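Local coordinates for Ras-associated and pleckstrin homology domains-containing protein 1 (Homo sapiens, PDB 4GN1), which mediates localized membrane signals, is implicated in the regulation of lamellipodial dynamics, and targets EVL and VASP to the leading edge, at residues Lys4-Arg9 against Glu70-Trp75. Residues are numbered along the deposited sequence; the frame is centred on the assembly and turned at random.
Sequences KKLVIR and ENLLNW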
# COMPACT_ATOMS: atom_id res chain seq x y z
N LYS A 4 -26.32 -6.83 7.73
CA LYS A 4 -25.87 -6.34 9.03
C LYS A 4 -25.27 -4.94 8.99
O LYS A 4 -24.49 -4.60 8.08
CB LYS A 4 -24.85 -7.30 9.64
CG LYS A 4 -25.29 -8.75 9.76
CD LYS A 4 -24.14 -9.66 9.34
CE LYS A 4 -23.81 -10.74 10.36
NZ LYS A 4 -22.34 -11.02 10.33
N LYS A 5 -25.63 -4.16 10.00
CA LYS A 5 -25.14 -2.81 10.21
C LYS A 5 -23.99 -2.81 11.21
O LYS A 5 -23.95 -3.65 12.12
CB LYS A 5 -26.26 -1.94 10.78
CG LYS A 5 -27.57 -2.02 10.02
CD LYS A 5 -27.50 -1.23 8.73
CE LYS A 5 -28.45 -1.76 7.69
NZ LYS A 5 -28.25 -0.90 6.49
N LEU A 6 -23.06 -1.87 11.05
CA LEU A 6 -22.00 -1.65 12.05
C LEU A 6 -21.62 -0.18 12.18
O LEU A 6 -21.35 0.49 11.18
CB LEU A 6 -20.76 -2.49 11.74
CG LEU A 6 -19.51 -2.24 12.61
CD1 LEU A 6 -19.54 -2.96 13.94
CD2 LEU A 6 -18.27 -2.65 11.84
N VAL A 7 -21.59 0.31 13.41
CA VAL A 7 -21.08 1.63 13.73
C VAL A 7 -19.58 1.59 13.97
O VAL A 7 -19.10 0.94 14.90
CB VAL A 7 -21.82 2.27 14.92
CG1 VAL A 7 -21.50 3.76 15.01
CG2 VAL A 7 -23.33 2.09 14.79
N ILE A 8 -18.83 2.26 13.10
CA ILE A 8 -17.38 2.40 13.24
C ILE A 8 -17.04 3.77 13.83
O ILE A 8 -17.85 4.70 13.76
CB ILE A 8 -16.66 2.21 11.89
CG1 ILE A 8 -17.08 3.30 10.89
CG2 ILE A 8 -16.97 0.84 11.33
CD1 ILE A 8 -16.21 3.37 9.66
N ARG A 9 -15.86 3.88 14.41
CA ARG A 9 -15.33 5.16 14.87
C ARG A 9 -14.17 5.53 13.99
O ARG A 9 -13.27 4.72 13.79
CB ARG A 9 -14.87 5.09 16.33
CG ARG A 9 -14.60 6.45 16.96
CD ARG A 9 -14.62 6.37 18.48
NE ARG A 9 -13.39 5.81 19.04
CZ ARG A 9 -12.36 6.54 19.47
NH1 ARG A 9 -12.41 7.88 19.41
NH2 ARG A 9 -11.27 5.94 19.98
N GLU A 70 -15.45 -6.65 6.08
CA GLU A 70 -14.62 -7.85 5.95
C GLU A 70 -13.19 -7.63 6.42
O GLU A 70 -12.59 -8.53 7.02
CB GLU A 70 -14.68 -8.39 4.52
CG GLU A 70 -13.44 -9.05 3.93
CD GLU A 70 -13.62 -9.26 2.42
OE1 GLU A 70 -12.75 -8.90 1.61
OE2 GLU A 70 -14.70 -9.72 2.02
N ASN A 71 -12.65 -6.45 6.19
CA ASN A 71 -11.31 -6.19 6.66
C ASN A 71 -11.26 -6.03 8.17
O ASN A 71 -10.31 -6.48 8.82
CB ASN A 71 -10.74 -5.00 5.93
CG ASN A 71 -10.18 -5.40 4.58
OD1 ASN A 71 -9.22 -6.16 4.50
ND2 ASN A 71 -10.77 -4.91 3.52
N LEU A 72 -12.32 -5.44 8.72
CA LEU A 72 -12.39 -5.14 10.13
C LEU A 72 -12.51 -6.41 10.95
O LEU A 72 -12.00 -6.45 12.07
CB LEU A 72 -13.54 -4.20 10.45
CG LEU A 72 -13.54 -2.74 10.01
CD1 LEU A 72 -14.69 -2.02 10.71
CD2 LEU A 72 -12.22 -2.00 10.29
N LEU A 73 -13.17 -7.44 10.41
CA LEU A 73 -13.25 -8.73 11.08
C LEU A 73 -11.86 -9.37 11.32
O LEU A 73 -11.71 -10.19 12.21
CB LEU A 73 -14.15 -9.71 10.32
CG LEU A 73 -15.61 -9.31 10.19
CD1 LEU A 73 -16.41 -10.33 9.40
CD2 LEU A 73 -16.24 -9.06 11.55
N ASN A 74 -10.86 -8.98 10.53
CA ASN A 74 -9.49 -9.35 10.83
C ASN A 74 -8.89 -8.77 12.11
O ASN A 74 -7.86 -9.21 12.56
CB ASN A 74 -8.59 -9.00 9.66
CG ASN A 74 -8.86 -9.86 8.47
OD1 ASN A 74 -9.21 -11.03 8.60
ND2 ASN A 74 -8.71 -9.29 7.30
N TRP A 75 -9.54 -7.79 12.70
CA TRP A 75 -8.99 -7.16 13.89
C TRP A 75 -9.16 -8.07 15.07
O TRP A 75 -10.08 -8.88 15.08
CB TRP A 75 -9.69 -5.83 14.12
CG TRP A 75 -9.30 -4.72 13.16
CD1 TRP A 75 -8.63 -4.83 11.93
CD2 TRP A 75 -9.58 -3.27 13.31
NE1 TRP A 75 -8.47 -3.59 11.35
CE2 TRP A 75 -9.02 -2.62 12.12
CE3 TRP A 75 -10.22 -2.49 14.28
CZ2 TRP A 75 -9.08 -1.25 11.95
CZ3 TRP A 75 -10.29 -1.11 14.09
CH2 TRP A 75 -9.72 -0.50 12.94
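L72 reaches the strand with a single methyl, CD1, which lies 3.8 Å from CD2 of L6 and 3.7 Å from CG2 of I8, so that L6 and I8, two residues apart in strand 5-11 and both turned to L72, share one methyl. The helical leucine meets them differently: the side chain of I8 runs across it at about a right angle, that of L6 more obliquely. L6 extends to the contact with CG anti to its backbone N (chi1 173°). In I8, CG1 takes the place between the backbone N and the carbonyl carbon (chi1 63°), while the CG2 branch, anti to the carbonyl carbon, does the touching. The other methyl of L72, CD2, turns from the strand to the W75 ring, sitting 3.6 Å above one face toward the rim. A type I turn closed by W75 N to L72 O, 2.9 Å, keeps these two residues together. L83, on the adjacent parallel strand 83-87, touches I8, L72 and W75, so the helix end packs over two strands of the ubiquitin-like Ras-associating domain. Between 4-9 and 70-75 only methyl groups meet, burying 82 Å² without a hydrogen bond: a small, purely apolar and non-directional attachment.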